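Long-range contact in octaprenyl-diphosphate synthase (Bacteroides thetaiotaomicron, PDB 3RMG), which probably acts as a magnesium-dependent prenyltransferase of the FPP/GGPP synthase family, building isoprenoid diphosphate chains: residues A[202-216]-A[287-301]. Residues are numbered along the deposited sequence; the frame is centred on the assembly and turned at random.
Sequences LGEYIGICFQIKDDI and ACRTIEQYKKKAFDL
K297 lays its CB over one face of the Y205 ring, 3.9 Å from the centroid, a CH-pi contact, while its CD runs on to the phenol end. The ring of Y294 is covered on one face by CG2 of I208, almost centrally at 4.1 Å from the centroid; toward the rim of the opposite face lies CE of K297, and CD2 of Y205 meets the edge in plane, 3.6 Å from Y294 CD1. The two tyrosine planes stand at 58°. With CG anti to the carbonyl carbon (chi1 -75°), Y205 enters as a knob among Y294, K297, A298 and L301; an alanine here would probably open a gap among these four and take away the ring on which K297 CB and CD rest. C209 SG packs against Y294 CB at 3.7 Å. Farther along, I291 is the reciprocal knob, set among C209, I212, K213 and I216, and its CG1 presses tightly on I212 CG2 at 3.3 Å. The axes of the two segments run roughly antiparallel (158°), 8.9 Å apart at their closest, an apolar pairing within the all-helical prenyl synthase fold. Helix 163-172 touches I208, I212 and Y294, helix 309-323 packs on I291 and A298 and pairs D319 with K295, and helix 50-62 meets I206 and F210.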
loop_
_atom_site.group_PDB
_atom_site.type_symbol
_atom_site.label_atom_id
_atom_site.label_comp_id
_atom_site.label_asym_id
_atom_site.label_seq_id
_atom_site.Cartn_x
_atom_site.Cartn_y
_atom_site.Cartn_z
ATOM N N LEU A 202 16.024 -12.636 -18.302
ATOM C CA LEU A 202 14.965 -13.053 -19.214
ATOM C C LEU A 202 13.711 -12.183 -19.075
ATOM O O LEU A 202 13.229 -11.616 -20.045
ATOM C CB LEU A 202 14.579 -14.505 -18.944
ATOM C CG LEU A 202 13.536 -15.031 -19.921
ATOM C CD1 LEU A 202 14.064 -14.896 -21.365
ATOM C CD2 LEU A 202 13.196 -16.475 -19.591
ATOM N N GLY A 203 13.179 -12.081 -17.860
ATOM C CA GLY A 203 11.933 -11.357 -17.674
ATOM C C GLY A 203 12.133 -9.895 -17.999
ATOM O O GLY A 203 11.233 -9.214 -18.515
ATOM N N GLU A 204 13.317 -9.385 -17.683
ATOM C CA GLU A 204 13.578 -7.990 -17.968
ATOM C C GLU A 204 13.577 -7.776 -19.477
ATOM O O GLU A 204 12.977 -6.822 -19.960
ATOM C CB GLU A 204 14.891 -7.511 -17.350
ATOM C CG GLU A 204 15.266 -6.096 -17.784
ATOM C CD GLU A 204 16.452 -5.557 -17.008
ATOM O OE1 GLU A 204 17.548 -5.430 -17.599
ATOM O OE2 GLU A 204 16.287 -5.290 -15.799
ATOM N N TYR A 205 14.264 -8.637 -20.227
ATOM C CA TYR A 205 14.263 -8.466 -21.676
ATOM C C TYR A 205 12.836 -8.483 -22.211
ATOM O O TYR A 205 12.474 -7.689 -23.091
ATOM C CB TYR A 205 15.076 -9.549 -22.385
ATOM C CG TYR A 205 16.569 -9.373 -22.269
ATOM C CD1 TYR A 205 17.424 -10.454 -22.398
ATOM C CD2 TYR A 205 17.128 -8.126 -22.000
ATOM C CE1 TYR A 205 18.807 -10.300 -22.299
ATOM C CE2 TYR A 205 18.501 -7.969 -21.896
ATOM C CZ TYR A 205 19.331 -9.062 -22.059
ATOM O OH TYR A 205 20.695 -8.918 -21.959
ATOM N N ILE A 206 12.033 -9.401 -21.683
ATOM C CA ILE A 206 10.651 -9.555 -22.135
ATOM C C ILE A 206 9.811 -8.315 -21.812
ATOM O O ILE A 206 9.047 -7.813 -22.669
ATOM C CB ILE A 206 10.019 -10.820 -21.522
ATOM C CG1 ILE A 206 10.640 -12.074 -22.169
ATOM C CG2 ILE A 206 8.500 -10.796 -21.676
ATOM C CD1 ILE A 206 10.259 -13.368 -21.492
ATOM N N GLY A 207 9.970 -7.820 -20.583
ATOM C CA GLY A 207 9.312 -6.600 -20.138
ATOM C C GLY A 207 9.680 -5.401 -21.005
ATOM O O GLY A 207 8.842 -4.544 -21.273
ATOM N N ILE A 208 10.932 -5.326 -21.451
ATOM C CA ILE A 208 11.335 -4.232 -22.337
ATOM C C ILE A 208 10.695 -4.331 -23.732
ATOM O O ILE A 208 10.218 -3.325 -24.260
ATOM C CB ILE A 208 12.866 -4.109 -22.461
ATOM C CG1 ILE A 208 13.474 -3.720 -21.111
ATOM C CG2 ILE A 208 13.232 -3.048 -23.494
ATOM C CD1 ILE A 208 15.025 -3.714 -21.109
ATOM N N CYS A 209 10.674 -5.524 -24.333
ATOM C CA CYS A 209 9.964 -5.694 -25.612
ATOM C C CYS A 209 8.492 -5.292 -25.446
ATOM O O CYS A 209 7.922 -4.578 -26.266
ATOM C CB CYS A 209 10.018 -7.142 -26.087
ATOM S SG CYS A 209 11.641 -7.736 -26.533
ATOM N N PHE A 210 7.886 -5.782 -24.378
ATOM C CA PHE A 210 6.490 -5.528 -24.111
ATOM C C PHE A 210 6.212 -4.027 -24.024
ATOM O O PHE A 210 5.290 -3.521 -24.670
ATOM C CB PHE A 210 6.098 -6.223 -22.811
ATOM C CG PHE A 210 4.621 -6.265 -22.562
ATOM C CD1 PHE A 210 3.852 -7.316 -23.044
ATOM C CD2 PHE A 210 3.996 -5.251 -21.842
ATOM C CE1 PHE A 210 2.483 -7.356 -22.814
ATOM C CE2 PHE A 210 2.624 -5.284 -21.605
ATOM C CZ PHE A 210 1.868 -6.339 -22.095
ATOM N N GLN A 211 7.017 -3.316 -23.234
ATOM C CA GLN A 211 6.803 -1.883 -23.014
ATOM C C GLN A 211 6.979 -1.053 -24.283
ATOM O O GLN A 211 6.192 -0.156 -24.550
ATOM C CB GLN A 211 7.744 -1.346 -21.941
ATOM C CG GLN A 211 7.409 0.079 -21.553
ATOM C CD GLN A 211 5.937 0.221 -21.221
ATOM O OE1 GLN A 211 5.440 -0.400 -20.277
ATOM N NE2 GLN A 211 5.227 1.026 -22.002
ATOM N N ILE A 212 8.021 -1.351 -25.051
ATOM C CA ILE A 212 8.272 -0.670 -26.308
ATOM C C ILE A 212 7.140 -0.946 -27.298
ATOM O O ILE A 212 6.682 -0.037 -27.995
ATOM C CB ILE A 212 9.608 -1.102 -26.917
ATOM C CG1 ILE A 212 10.776 -0.540 -26.101
ATOM C CG2 ILE A 212 9.725 -0.616 -28.331
ATOM C CD1 ILE A 212 12.152 -1.108 -26.545
ATOM N N LYS A 213 6.685 -2.197 -27.355
ATOM C CA LYS A 213 5.516 -2.540 -28.163
ATOM C C LYS A 213 4.334 -1.630 -27.847
ATOM O O LYS A 213 3.708 -1.082 -28.746
ATOM C CB LYS A 213 5.106 -3.995 -27.944
ATOM C CG LYS A 213 5.692 -4.964 -28.951
ATOM C CD LYS A 213 4.847 -5.033 -30.222
ATOM C CE LYS A 213 5.127 -3.859 -31.147
ATOM N NZ LYS A 213 4.548 -4.065 -32.509
ATOM N N ASP A 214 4.024 -1.489 -26.564
ATOM C CA ASP A 214 2.935 -0.635 -26.131
ATOM C C ASP A 214 3.127 0.825 -26.517
ATOM O O ASP A 214 2.165 1.498 -26.869
ATOM C CB ASP A 214 2.754 -0.722 -24.618
ATOM C CG ASP A 214 1.574 -1.572 -24.225
ATOM O OD1 ASP A 214 0.892 -2.096 -25.134
ATOM O OD2 ASP A 214 1.321 -1.705 -23.009
ATOM N N ASP A 215 4.355 1.321 -26.416
ATOM C CA ASP A 215 4.640 2.715 -26.742
ATOM C C ASP A 215 4.364 2.994 -28.223
ATOM O O ASP A 215 3.897 4.070 -28.584
ATOM C CB ASP A 215 6.090 3.066 -26.402
ATOM C CG ASP A 215 6.336 3.157 -24.910
ATOM O OD1 ASP A 215 5.363 3.081 -24.128
ATOM O OD2 ASP A 215 7.511 3.311 -24.517
ATOM N N ILE A 216 4.656 2.019 -29.073
ATOM C CA ILE A 216 4.385 2.141 -30.494
ATOM C C ILE A 216 2.884 2.266 -30.770
ATOM O O ILE A 216 2.453 3.121 -31.538
ATOM C CB ILE A 216 4.965 0.954 -31.262
ATOM C CG1 ILE A 216 6.475 1.141 -31.450
ATOM C CG2 ILE A 216 4.262 0.794 -32.605
ATOM C CD1 ILE A 216 7.211 -0.126 -31.839
ATOM N N ALA A 287 12.021 1.606 -33.582
ATOM C CA ALA A 287 11.525 1.061 -32.338
ATOM C C ALA A 287 11.359 -0.448 -32.522
ATOM O O ALA A 287 11.769 -1.233 -31.663
ATOM C CB ALA A 287 10.212 1.717 -31.961
ATOM N N CYS A 288 10.780 -0.836 -33.660
ATOM C CA CYS A 288 10.698 -2.236 -34.079
ATOM C C CYS A 288 12.064 -2.935 -34.204
ATOM O O CYS A 288 12.193 -4.113 -33.865
ATOM C CB CYS A 288 9.916 -2.367 -35.390
ATOM S SG CYS A 288 8.122 -2.370 -35.177
ATOM N N ARG A 289 13.078 -2.226 -34.694
ATOM C CA ARG A 289 14.416 -2.814 -34.769
ATOM C C ARG A 289 15.004 -3.052 -33.370
ATOM O O ARG A 289 15.703 -4.026 -33.138
ATOM C CB ARG A 289 15.355 -1.957 -35.620
ATOM C CG ARG A 289 15.579 -2.503 -37.022
ATOM C CD ARG A 289 15.694 -1.402 -38.058
ATOM N NE ARG A 289 16.584 -0.318 -37.641
ATOM C CZ ARG A 289 16.424 0.951 -38.013
ATOM N NH1 ARG A 289 15.404 1.285 -38.792
ATOM N NH2 ARG A 289 17.272 1.887 -37.597
ATOM N N THR A 290 14.710 -2.154 -32.445
ATOM C CA THR A 290 15.182 -2.276 -31.081
ATOM C C THR A 290 14.526 -3.476 -30.373
ATOM O O THR A 290 15.208 -4.289 -29.726
ATOM C CB THR A 290 14.919 -0.972 -30.326
ATOM O OG1 THR A 290 15.676 0.073 -30.950
ATOM C CG2 THR A 290 15.323 -1.082 -28.862
ATOM N N ILE A 291 13.206 -3.580 -30.506
ATOM C CA ILE A 291 12.472 -4.737 -30.015
ATOM C C ILE A 291 13.138 -6.034 -30.482
ATOM O O ILE A 291 13.326 -6.966 -29.697
ATOM C CB ILE A 291 11.000 -4.696 -30.476
ATOM C CG1 ILE A 291 10.240 -3.614 -29.711
ATOM C CG2 ILE A 291 10.313 -6.042 -30.270
ATOM C CD1 ILE A 291 8.838 -3.387 -30.232
ATOM N N GLU A 292 13.502 -6.079 -31.759
ATOM C CA GLU A 292 14.137 -7.247 -32.367
ATOM C C GLU A 292 15.468 -7.556 -31.676
ATOM O O GLU A 292 15.810 -8.710 -31.453
ATOM C CB GLU A 292 14.387 -6.964 -33.854
ATOM C CG GLU A 292 14.058 -8.102 -34.791
ATOM C CD GLU A 292 12.665 -8.634 -34.570
ATOM O OE1 GLU A 292 11.783 -7.836 -34.184
ATOM O OE2 GLU A 292 12.453 -9.849 -34.777
ATOM N N GLN A 293 16.224 -6.516 -31.348
ATOM C CA GLN A 293 17.481 -6.701 -30.645
ATOM C C GLN A 293 17.259 -7.355 -29.278
ATOM O O GLN A 293 17.968 -8.296 -28.918
ATOM C CB GLN A 293 18.210 -5.367 -30.472
ATOM C CG GLN A 293 18.914 -4.860 -31.724
ATOM C CD GLN A 293 19.178 -3.352 -31.675
ATOM O OE1 GLN A 293 19.458 -2.728 -32.697
ATOM N NE2 GLN A 293 19.075 -2.767 -30.487
ATOM N N TYR A 294 16.286 -6.854 -28.518
ATOM C CA TYR A 294 16.029 -7.401 -27.189
ATOM C C TYR A 294 15.434 -8.801 -27.249
ATOM O O TYR A 294 15.702 -9.639 -26.386
ATOM C CB TYR A 294 15.156 -6.467 -26.348
ATOM C CG TYR A 294 15.960 -5.375 -25.697
ATOM C CD1 TYR A 294 16.674 -5.616 -24.528
ATOM C CD2 TYR A 294 16.016 -4.098 -26.256
ATOM C CE1 TYR A 294 17.425 -4.612 -23.936
ATOM C CE2 TYR A 294 16.771 -3.084 -25.673
ATOM C CZ TYR A 294 17.472 -3.349 -24.526
ATOM O OH TYR A 294 18.206 -2.352 -23.951
ATOM N N LYS A 295 14.633 -9.049 -28.273
ATOM C CA LYS A 295 14.066 -10.367 -28.502
ATOM C C LYS A 295 15.184 -11.354 -28.779
ATOM O O LYS A 295 15.160 -12.487 -28.296
ATOM C CB LYS A 295 13.119 -10.333 -29.691
ATOM C CG LYS A 295 12.304 -11.577 -29.880
ATOM C CD LYS A 295 11.405 -11.411 -31.088
ATOM C CE LYS A 295 10.687 -12.695 -31.430
ATOM N NZ LYS A 295 10.201 -12.679 -32.838
ATOM N N LYS A 296 16.171 -10.928 -29.558
ATOM C CA LYS A 296 17.285 -11.817 -29.857
ATOM C C LYS A 296 18.117 -12.039 -28.598
ATOM O O LYS A 296 18.593 -13.142 -28.348
ATOM C CB LYS A 296 18.154 -11.253 -30.987
ATOM C CG LYS A 296 19.418 -12.058 -31.248
ATOM C CD LYS A 296 20.418 -11.246 -32.057
ATOM C CE LYS A 296 21.850 -11.761 -31.904
ATOM N NZ LYS A 296 22.033 -13.116 -32.496
ATOM N N LYS A 297 18.293 -10.994 -27.797
ATOM C CA LYS A 297 19.000 -11.155 -26.535
ATOM C C LYS A 297 18.302 -12.215 -25.686
ATOM O O LYS A 297 18.951 -13.048 -25.041
ATOM C CB LYS A 297 19.075 -9.829 -25.787
ATOM C CG LYS A 297 20.116 -8.841 -26.341
ATOM C CD LYS A 297 20.158 -7.606 -25.450
ATOM C CE LYS A 297 20.502 -6.341 -26.229
ATOM N NZ LYS A 297 21.955 -6.249 -26.514
ATOM N N ALA A 298 16.971 -12.197 -25.718
ATOM C CA ALA A 298 16.178 -13.143 -24.957
ATOM C C ALA A 298 16.323 -14.559 -25.495
ATOM O O ALA A 298 16.509 -15.490 -24.714
ATOM C CB ALA A 298 14.709 -12.723 -24.935
ATOM N N PHE A 299 16.232 -14.718 -26.818
ATOM C CA PHE A 299 16.380 -16.024 -27.458
ATOM C C PHE A 299 17.768 -16.606 -27.200
ATOM O O PHE A 299 17.917 -17.781 -26.870
ATOM C CB PHE A 299 16.134 -15.913 -28.972
ATOM C CG PHE A 299 14.674 -15.954 -29.353
ATOM C CD1 PHE A 299 14.285 -16.224 -30.649
ATOM C CD2 PHE A 299 13.693 -15.750 -28.401
ATOM C CE1 PHE A 299 12.944 -16.269 -30.996
ATOM C CE2 PHE A 299 12.353 -15.800 -28.739
ATOM C CZ PHE A 299 11.980 -16.056 -30.042
ATOM N N ASP A 300 18.781 -15.765 -27.350
ATOM C CA ASP A 300 20.135 -16.164 -27.067
ATOM C C ASP A 300 20.267 -16.629 -25.617
ATOM O O ASP A 300 21.007 -17.563 -25.335
ATOM C CB ASP A 300 21.098 -15.016 -27.371
ATOM C CG ASP A 300 21.353 -14.854 -28.855
ATOM O OD1 ASP A 300 22.012 -13.865 -29.226
ATOM O OD2 ASP A 300 20.888 -15.710 -29.652
ATOM N N LEU A 301 19.533 -15.997 -24.704
ATOM C CA LEU A 301 19.573 -16.422 -23.308
ATOM C C LEU A 301 18.989 -17.815 -23.170
ATOM O O LEU A 301 19.569 -18.667 -22.497
ATOM C CB LEU A 301 18.779 -15.482 -22.399
ATOM C CG LEU A 301 19.408 -14.555 -21.356
ATOM C CD1 LEU A 301 18.298 -14.154 -20.415
ATOM C CD2 LEU A 301 20.559 -15.168 -20.560
#